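Local atomic coordinates of 4-alpha-glucanotransferase (PDB entry 5B68), a protein that is an enzyme of the amylomaltase family, with a TIM-barrel domain and a beta-sandwich domain nearer its N-terminus. Residues D594-Q598 against R621-G625; T280-R286 against P671-P676; S186-T190 against S684-E688. All coordinates share one frame. Numbering follows the deposited sequence.

Contact 1 (D594-Q598 against R621-G625)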
loop_
_atom_site.group_PDB
_atom_site.type_symbol
_atom_site.label_atom_id
_atom_site.label_comp_id
_atom_site.label_asym_id
_atom_site.label_seq_id
_atom_site.Cartn_x
_atom_site.Cartn_y
_atom_site.Cartn_z
ATOM N N ASP A 594 0.078 30.372 7.351
ATOM C CA ASP A 594 0.485 29.291 8.244
ATOM C C ASP A 594 0.352 29.672 9.742
ATOM O O ASP A 594 -0.413 29.034 10.464
ATOM C CB ASP A 594 1.899 28.854 7.880
ATOM C CG ASP A 594 2.504 27.925 8.916
ATOM O OD1 ASP A 594 1.992 26.753 9.033
ATOM O OD2 ASP A 594 3.481 28.355 9.596
ATOM N N LEU A 595 0.966 30.792 10.161
ATOM C CA LEU A 595 0.772 31.257 11.565
ATOM C C LEU A 595 -0.678 31.385 11.960
ATOM O O LEU A 595 -1.102 30.933 13.065
ATOM C CB LEU A 595 1.428 32.632 11.785
ATOM C CG LEU A 595 1.548 33.069 13.261
ATOM C CD1 LEU A 595 2.529 32.126 13.967
ATOM C CD2 LEU A 595 2.047 34.505 13.357
ATOM N N GLN A 596 -1.501 31.950 11.071
ATOM C CA GLN A 596 -2.907 32.118 11.370
ATOM C C GLN A 596 -3.669 30.806 11.540
ATOM O O GLN A 596 -4.517 30.646 12.421
ATOM C CB GLN A 596 -3.599 32.974 10.264
ATOM C CG GLN A 596 -5.122 33.160 10.309
ATOM C CD GLN A 596 -5.671 33.866 11.532
ATOM O OE1 GLN A 596 -6.779 33.592 11.994
ATOM N NE2 GLN A 596 -4.928 34.793 12.030
ATOM N N TRP A 597 -3.423 29.887 10.620
ATOM C CA TRP A 597 -4.046 28.548 10.686
ATOM C C TRP A 597 -3.597 27.812 11.977
ATOM O O TRP A 597 -4.443 27.264 12.696
ATOM C CB TRP A 597 -3.587 27.759 9.441
ATOM C CG TRP A 597 -4.091 26.315 9.349
ATOM C CD1 TRP A 597 -3.330 25.199 9.215
ATOM C CD2 TRP A 597 -5.439 25.890 9.374
ATOM N NE1 TRP A 597 -4.129 24.092 9.171
ATOM C CE2 TRP A 597 -5.428 24.479 9.268
ATOM C CE3 TRP A 597 -6.670 26.560 9.469
ATOM C CZ2 TRP A 597 -6.586 23.727 9.261
ATOM C CZ3 TRP A 597 -7.841 25.813 9.436
ATOM C CH2 TRP A 597 -7.768 24.373 9.309
ATOM N N GLN A 598 -2.290 27.809 12.234
ATOM C CA GLN A 598 -1.714 27.259 13.504
ATOM C C GLN A 598 -2.412 27.864 14.738
ATOM O O GLN A 598 -2.849 27.153 15.659
ATOM C CB GLN A 598 -0.223 27.440 13.566
ATOM C CG GLN A 598 0.528 26.532 12.599
ATOM C CD GLN A 598 1.992 26.381 12.865
ATOM O OE1 GLN A 598 2.474 26.421 14.006
ATOM N NE2 GLN A 598 2.747 26.174 11.795
ATOM N N ARG A 621 5.156 33.915 16.595
ATOM C CA ARG A 621 5.405 32.479 16.482
ATOM C C ARG A 621 6.189 31.937 17.662
ATOM O O ARG A 621 5.903 30.844 18.151
ATOM C CB ARG A 621 6.163 32.161 15.204
ATOM C CG ARG A 621 6.114 30.682 14.814
ATOM C CD ARG A 621 6.912 30.419 13.543
ATOM N NE ARG A 621 6.168 30.876 12.373
ATOM C CZ ARG A 621 5.243 30.186 11.710
ATOM N NH1 ARG A 621 4.681 30.741 10.655
ATOM N NH2 ARG A 621 4.928 28.908 12.049
ATOM N N ASP A 622 7.182 32.695 18.120
ATOM C CA ASP A 622 8.020 32.223 19.209
ATOM C C ASP A 622 7.463 32.611 20.603
ATOM O O ASP A 622 8.131 32.387 21.599
ATOM C CB ASP A 622 9.497 32.637 18.970
ATOM C CG ASP A 622 9.752 34.133 19.194
ATOM O OD1 ASP A 622 8.761 34.910 19.269
ATOM O OD2 ASP A 622 10.950 34.516 19.289
ATOM N N GLN A 623 6.233 33.103 20.633
ATOM C CA GLN A 623 5.518 33.434 21.856
ATOM C C GLN A 623 4.373 32.486 22.253
ATOM O O GLN A 623 3.530 32.873 23.030
ATOM C CB GLN A 623 4.966 34.852 21.754
ATOM C CG GLN A 623 6.024 35.932 21.680
ATOM C CD GLN A 623 5.457 37.296 21.321
ATOM O OE1 GLN A 623 4.251 37.472 21.182
ATOM N NE2 GLN A 623 6.340 38.276 21.177
ATOM N N ARG A 624 4.309 31.287 21.686
ATOM C CA ARG A 624 3.129 30.388 21.852
ATOM C C ARG A 624 3.375 29.263 22.882
ATOM O O ARG A 624 2.450 28.526 23.225
ATOM C CB ARG A 624 2.732 29.784 20.478
ATOM C CG ARG A 624 2.334 30.855 19.449
ATOM C CD ARG A 624 2.175 30.377 18.001
ATOM N NE ARG A 624 3.321 29.579 17.590
ATOM C CZ ARG A 624 3.300 28.672 16.594
ATOM N NH1 ARG A 624 2.217 28.458 15.888
ATOM N NH2 ARG A 624 4.382 28.013 16.310
ATOM N N GLY A 625 4.597 29.187 23.402
ATOM C CA GLY A 625 4.990 28.176 24.378
ATOM C C GLY A 625 6.239 27.508 23.889
ATOM O O GLY A 625 6.611 27.660 22.723
HETATM O O HOH W 1 0.219 30.449 15.530
#

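Contact 2 (T280-R286 against P671-P676)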
loop_
_atom_site.group_PDB
_atom_site.type_symbol
_atom_site.label_atom_id
_atom_site.label_comp_id
_atom_site.label_asym_id
_atom_site.label_seq_id
_atom_site.Cartn_x
_atom_site.Cartn_y
_atom_site.Cartn_z
ATOM N N THR A 280 25.786 9.232 13.211
ATOM C CA THR A 280 25.867 10.512 12.487
ATOM C C THR A 280 24.512 10.916 11.998
ATOM O O THR A 280 23.574 10.095 11.925
ATOM C CB THR A 280 26.826 10.430 11.275
ATOM O OG1 THR A 280 26.152 9.814 10.172
ATOM C CG2 THR A 280 28.062 9.627 11.597
ATOM N N SER A 281 24.392 12.151 11.553
ATOM C CA SER A 281 23.170 12.617 10.890
ATOM C C SER A 281 23.269 12.562 9.348
ATOM O O SER A 281 22.447 13.153 8.670
ATOM C CB SER A 281 22.862 14.032 11.361
ATOM O OG SER A 281 23.915 14.915 10.998
ATOM N N ASP A 282 24.278 11.874 8.830
ATOM C CA ASP A 282 24.494 11.772 7.387
ATOM C C ASP A 282 23.366 11.015 6.693
ATOM O O ASP A 282 22.834 10.071 7.252
ATOM C CB ASP A 282 25.832 11.065 7.117
ATOM C CG ASP A 282 27.050 11.881 7.558
ATOM O OD1 ASP A 282 26.920 13.080 7.871
ATOM O OD2 ASP A 282 28.136 11.276 7.630
ATOM N N ILE A 283 23.033 11.428 5.472
ATOM C CA ILE A 283 21.985 10.814 4.719
ATOM C C ILE A 283 22.228 9.299 4.599
ATOM O O ILE A 283 23.375 8.819 4.665
ATOM C CB ILE A 283 21.642 11.562 3.392
ATOM C CG1 ILE A 283 22.824 11.626 2.416
ATOM C CG2 ILE A 283 21.158 12.976 3.707
ATOM C CD1 ILE A 283 23.104 10.341 1.672
ATOM N N ILE A 284 21.121 8.555 4.566
ATOM C CA ILE A 284 21.167 7.096 4.513
ATOM C C ILE A 284 21.605 6.682 3.078
ATOM O O ILE A 284 21.003 7.184 2.128
ATOM C CB ILE A 284 19.750 6.494 4.775
ATOM C CG1 ILE A 284 19.213 6.803 6.190
ATOM C CG2 ILE A 284 19.784 4.977 4.605
ATOM C CD1 ILE A 284 20.011 6.154 7.285
ATOM N N GLU A 285 22.544 5.749 2.959
ATOM C CA GLU A 285 22.979 5.193 1.632
ATOM C C GLU A 285 22.646 3.702 1.620
ATOM O O GLU A 285 23.283 2.892 2.290
ATOM C CB GLU A 285 24.481 5.424 1.306
ATOM C CG GLU A 285 24.931 4.843 -0.059
ATOM C CD GLU A 285 24.054 5.252 -1.280
ATOM O OE1 GLU A 285 24.299 6.361 -1.828
ATOM O OE2 GLU A 285 23.103 4.491 -1.720
ATOM N N ARG A 286 21.621 3.381 0.840
ATOM C CA ARG A 286 21.157 2.016 0.744
ATOM C C ARG A 286 22.140 1.208 -0.092
ATOM O O ARG A 286 22.362 0.020 0.188
ATOM C CB ARG A 286 19.795 1.999 0.124
ATOM C CG ARG A 286 18.673 2.514 1.022
ATOM C CD ARG A 286 17.374 2.584 0.284
ATOM N NE ARG A 286 16.283 2.940 1.198
ATOM C CZ ARG A 286 15.990 4.170 1.628
ATOM N NH1 ARG A 286 15.024 4.331 2.501
ATOM N NH2 ARG A 286 16.662 5.246 1.233
ATOM N N PRO A 671 17.029 14.832 -0.231
ATOM C CA PRO A 671 17.241 13.393 -0.087
ATOM C C PRO A 671 16.031 12.660 0.488
ATOM O O PRO A 671 16.105 12.092 1.559
ATOM C CB PRO A 671 18.426 13.301 0.874
ATOM C CG PRO A 671 18.777 14.690 1.260
ATOM C CD PRO A 671 17.668 15.584 0.848
ATOM N N ASN A 672 14.947 12.613 -0.273
ATOM C CA ASN A 672 13.732 11.989 0.189
ATOM C C ASN A 672 14.040 10.551 0.539
ATOM O O ASN A 672 14.822 9.897 -0.125
ATOM C CB ASN A 672 12.655 12.017 -0.899
ATOM C CG ASN A 672 12.256 13.417 -1.292
ATOM O OD1 ASN A 672 11.907 14.220 -0.456
ATOM N ND2 ASN A 672 12.298 13.703 -2.577
ATOM N N TRP A 673 13.472 10.108 1.649
ATOM C CA TRP A 673 13.536 8.730 2.080
ATOM C C TRP A 673 14.901 8.324 2.607
ATOM O O TRP A 673 15.165 7.167 2.790
ATOM C CB TRP A 673 13.095 7.798 0.968
ATOM C CG TRP A 673 11.877 8.249 0.270
ATOM C CD1 TRP A 673 11.788 8.674 -1.008
ATOM C CD2 TRP A 673 10.557 8.318 0.805
ATOM N NE1 TRP A 673 10.509 9.003 -1.308
ATOM C CE2 TRP A 673 9.729 8.799 -0.206
ATOM C CE3 TRP A 673 9.998 8.026 2.052
ATOM C CZ2 TRP A 673 8.380 9.002 -0.024
ATOM C CZ3 TRP A 673 8.658 8.223 2.223
ATOM C CH2 TRP A 673 7.862 8.707 1.194
ATOM N N CYS A 674 15.761 9.303 2.822
ATOM C CA CYS A 674 17.120 9.077 3.293
ATOM C C CYS A 674 17.521 9.789 4.592
ATOM O O CYS A 674 18.687 9.866 4.900
ATOM C CB CYS A 674 18.108 9.465 2.204
ATOM S SG CYS A 674 17.868 8.536 0.677
ATOM N N ILE A 675 16.550 10.325 5.317
ATOM C CA ILE A 675 16.832 11.186 6.459
ATOM C C ILE A 675 16.805 10.383 7.756
ATOM O O ILE A 675 15.753 10.000 8.203
ATOM C CB ILE A 675 15.775 12.308 6.554
ATOM C CG1 ILE A 675 15.668 13.095 5.241
ATOM C CG2 ILE A 675 16.042 13.223 7.732
ATOM C CD1 ILE A 675 16.933 13.788 4.800
ATOM N N PRO A 676 17.968 10.156 8.358
ATOM C CA PRO A 676 18.049 9.380 9.629
ATOM C C PRO A 676 17.404 10.096 10.817
ATOM O O PRO A 676 17.268 11.343 10.813
ATOM C CB PRO A 676 19.518 9.241 9.875
ATOM C CG PRO A 676 20.077 10.485 9.298
ATOM C CD PRO A 676 19.272 10.800 8.077
#

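Contact 3 (S186-T190 against S684-E688)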
loop_
_atom_site.group_PDB
_atom_site.type_symbol
_atom_site.label_atom_id
_atom_site.label_comp_id
_atom_site.label_asym_id
_atom_site.label_seq_id
_atom_site.Cartn_x
_atom_site.Cartn_y
_atom_site.Cartn_z
ATOM N N SER A 186 15.090 4.495 8.588
ATOM C CA SER A 186 15.739 5.675 9.169
ATOM C C SER A 186 16.073 5.561 10.642
ATOM O O SER A 186 16.734 6.461 11.165
ATOM C CB SER A 186 14.883 6.942 8.984
ATOM O OG SER A 186 13.729 7.002 9.845
ATOM N N VAL A 187 15.620 4.505 11.307
ATOM C CA VAL A 187 15.829 4.347 12.735
ATOM C C VAL A 187 16.849 3.263 12.994
ATOM O O VAL A 187 16.663 2.132 12.619
ATOM C CB VAL A 187 14.535 3.938 13.454
ATOM C CG1 VAL A 187 14.718 3.974 14.955
ATOM C CG2 VAL A 187 13.398 4.821 13.040
ATOM N N ARG A 188 17.909 3.628 13.686
ATOM C CA ARG A 188 19.029 2.756 13.882
ATOM C C ARG A 188 19.209 2.394 15.348
ATOM O O ARG A 188 18.889 3.160 16.231
ATOM C CB ARG A 188 20.305 3.431 13.382
ATOM C CG ARG A 188 20.471 3.481 11.875
ATOM C CD ARG A 188 19.774 4.670 11.247
ATOM N NE ARG A 188 20.316 5.943 11.685
ATOM C CZ ARG A 188 21.372 6.549 11.160
ATOM N NH1 ARG A 188 22.040 6.002 10.163
ATOM N NH2 ARG A 188 21.768 7.705 11.642
ATOM N N SER A 189 19.703 1.189 15.569
ATOM C CA SER A 189 20.233 0.744 16.842
ATOM C C SER A 189 21.744 0.821 16.772
ATOM O O SER A 189 22.291 1.189 15.764
ATOM C CB SER A 189 19.793 -0.681 17.146
ATOM O OG SER A 189 20.409 -1.608 16.292
ATOM N N THR A 190 22.416 0.461 17.845
ATOM C CA THR A 190 23.871 0.434 17.822
ATOM C C THR A 190 24.388 -0.556 16.785
ATOM O O THR A 190 25.400 -0.324 16.173
ATOM C CB THR A 190 24.453 0.080 19.188
ATOM O OG1 THR A 190 23.956 -1.187 19.585
ATOM C CG2 THR A 190 24.033 1.080 20.191
ATOM N N SER A 684 21.896 12.088 15.990
ATOM C CA SER A 684 21.244 10.771 15.835
ATOM C C SER A 684 20.620 10.285 17.145
ATOM O O SER A 684 21.250 10.314 18.205
ATOM C CB SER A 684 22.242 9.749 15.364
ATOM O OG SER A 684 21.687 8.446 15.353
ATOM N N VAL A 685 19.380 9.776 17.098
ATOM C CA VAL A 685 18.805 9.127 18.274
ATOM C C VAL A 685 18.681 7.635 17.995
ATOM O O VAL A 685 17.871 7.274 17.121
ATOM C CB VAL A 685 17.409 9.708 18.587
ATOM C CG1 VAL A 685 16.860 9.039 19.844
ATOM C CG2 VAL A 685 17.537 11.237 18.755
ATOM N N LEU A 686 19.458 6.817 18.696
ATOM C CA LEU A 686 19.364 5.380 18.575
ATOM C C LEU A 686 18.155 4.823 19.297
ATOM O O LEU A 686 17.707 5.401 20.311
ATOM C CB LEU A 686 20.597 4.657 19.037
ATOM C CG LEU A 686 21.929 5.054 18.337
ATOM C CD1 LEU A 686 23.095 4.281 18.975
ATOM C CD2 LEU A 686 21.888 4.781 16.840
ATOM N N ILE A 687 17.746 3.599 18.902
ATOM C CA ILE A 687 16.614 2.947 19.624
ATOM C C ILE A 687 16.931 2.821 21.116
ATOM O O ILE A 687 16.060 3.012 21.988
ATOM C CB ILE A 687 16.285 1.572 19.048
ATOM C CG1 ILE A 687 15.720 1.765 17.669
ATOM C CG2 ILE A 687 15.296 0.809 19.942
ATOM C CD1 ILE A 687 15.693 0.519 16.790
ATOM N N GLU A 688 18.195 2.543 21.407
ATOM C CA GLU A 688 18.646 2.276 22.768
ATOM C C GLU A 688 18.495 3.494 23.666
ATOM O O GLU A 688 18.344 3.354 24.872
ATOM C CB GLU A 688 20.105 1.783 22.795
ATOM C CG GLU A 688 20.250 0.326 22.396
ATOM C CD GLU A 688 20.389 0.138 20.910
ATOM O OE1 GLU A 688 20.302 1.119 20.111
ATOM O OE2 GLU A 688 20.615 -1.014 20.567
HETATM O O HOH W 2 19.557 8.102 13.579
HETATM O O HOH W 3 18.044 6.100 14.672
HETATM O O HOH W 4 21.966 -2.753 19.217
#

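Contact 1 (D594-Q598 against R621-G625)
Arg-621, which loses more surface here than any other residue of the pair, reaches along the flank of helix 587-607 to the carboxylate of Asp-594. Both of its terminal nitrogens converge on one oxygen: NH1 and NH2 of Arg-621 each lie 2.9 Å from OD2 of Asp-594, a salt bridge in which a single acceptor takes two hydrogen bonds. The other oxygen is engaged along the helix, since Gln-598 NE2 donates to Asp-594 OD1 at 2.9 Å, one turn back. Leu-595 supplies the apolar part. Its CD1 packs on CB of Arg-621 at 3.8 Å and also lies over one face of each arginine's guanidinium, so that the methyl group covers the flat side while the polar edges stay turned to their acceptors.

In the fold, 621-625 belongs to the loop joining helix 587-607 to helix 627-639, within the helical excursion between barrel strands 553-556 and 645-649. The loop therefore folds back on the helix that precedes it.

Arg-624 makes the second polar link. NH1 of Arg-624 donates to OE1 of Gln-598 at 2.8 Å, nearly straight, and NH2 adds a weak bond to the same oxygen. Water 1 sits between Leu-595 O and Arg-624 NH1, 2.8 Å from each. Arg-624 NE turns back to the carbonyl oxygen Arg-621 O, 2.9 Å away, which ties the arginine to its own loop. NH2 of Arg-621 also donates to the backbone oxygen of Leu-569 on helix 565-569.

Contact 2 (T280-R286 against P671-P676)
Both segments are irregular; Ser-281 faces Pro-676, and Ile-284 faces Cys-674 with their CA atoms only 4.7 Å apart. One backbone hydrogen bond joins them, from Ile-284 N to Cys-674 O (2.8 Å, almost linear); CA of Ile-283 approaches the same oxygen, Cys-674 O, at 3.4 Å in a CA-H...O contact. Segment 280-286, linking helix 261-277 to helix 286-301, has an ST turn at Thr-280 and the N-cap at Glu-285; 671-676, in the long run between helices 650-654 and 694-702 of the TIM-barrel part of the chain, starts with a type II beta turn from Pro-671 to Cys-674.

Apolar groups fill the crossing. Ile-284 CD1 meets Pro-676 CB at 4.1 Å, Ile-283 CG2 touches Pro-671 CG at 3.8 Å, and the Pro-676 ring packs against the backbone, its CG 3.5 Å from Asp-282 O.

At the helix start, Arg-286 sends both NH1 and NH2 to Trp-673 O, each at 2.9 Å, with Cys-674 SG 3.5 Å from Arg-286 NH2. Asp-232 forms a salt bridge to this arginine and Tyr-185 a cation-pi contact.

All three hydrogen bonds thus end on main-chain carbonyls, donated by one backbone N and the Arg-286 guanidinium, so they depend on the course of the 671-676 backbone.

Contact 3 (S186-T190 against S684-E688)
This is a loop-to-loop contact, part direct and part water-mediated, on the C-terminal side of barrel strand 177-182, where residues late in the chain come back to the loop that follows it. The two backbones cross obliquely, their end-to-end directions 66° apart, and their CA atoms are nearest at Ser-189 and Leu-686, 5.0 Å apart. Ile-687 N donates to Arg-188 O at 2.9 Å, and CA of Leu-686 lies 3.3 Å from the same oxygen, Arg-188 O, as a CA-H...O contact. A step away, water 3 accepts from Arg-188 N and donates to Val-685 O, 2.7 Å from each, where the backbones stand too far apart to bond directly.

Strand 177-182 is the first of the eight parallel strands of the TIM barrel, and 186-190 lies in the beta-alpha loop leading on to helix 198-209; 684-688 comes just before the final helix, 694-702, in the chain. Val-187 CG1 packs on Ile-687 CG1 at 3.6 Å, and Ile-687 also rests on helix 198-209.

Thr-190 CG2 touches Leu-686 CD1 at 3.6 Å. Its backbone N donates to the side chain of Glu-688 (Thr-190 N to Glu-688 OE1, 3.2 Å), and water 4 links Thr-190 OG1 with Glu-688 OE2, 2.6 Å from each. At the other end, water 2 joins Arg-188 NH2 (3.0 Å) to Ser-684 OG (2.8 Å); Arg-188 also donates to the backbone of Gly-194, and Ser-684 OG bonds to Asn-278 O.

Along the chain the three contacts nest: contact 3 closes the longest loop, contact 2 lies inside it, and contact 1 inside both. Contacts 2 and 3 are neighbours, about 13 Å between centres, and they touch: Arg-188 of contact 3 comes within 3.0 Å of Thr-280 O by its NH2 and packs on Pro-676 and Ile-284 of contact 2. Both draw on the same long run between helices 650-654 and 694-702, which therefore closes against two early loops of the barrel domain. Contact 1 stands apart, its centre about 30 Å from that of contact 2 and about 31 Å from that of contact 3, among the helices inserted between two later barrel strands.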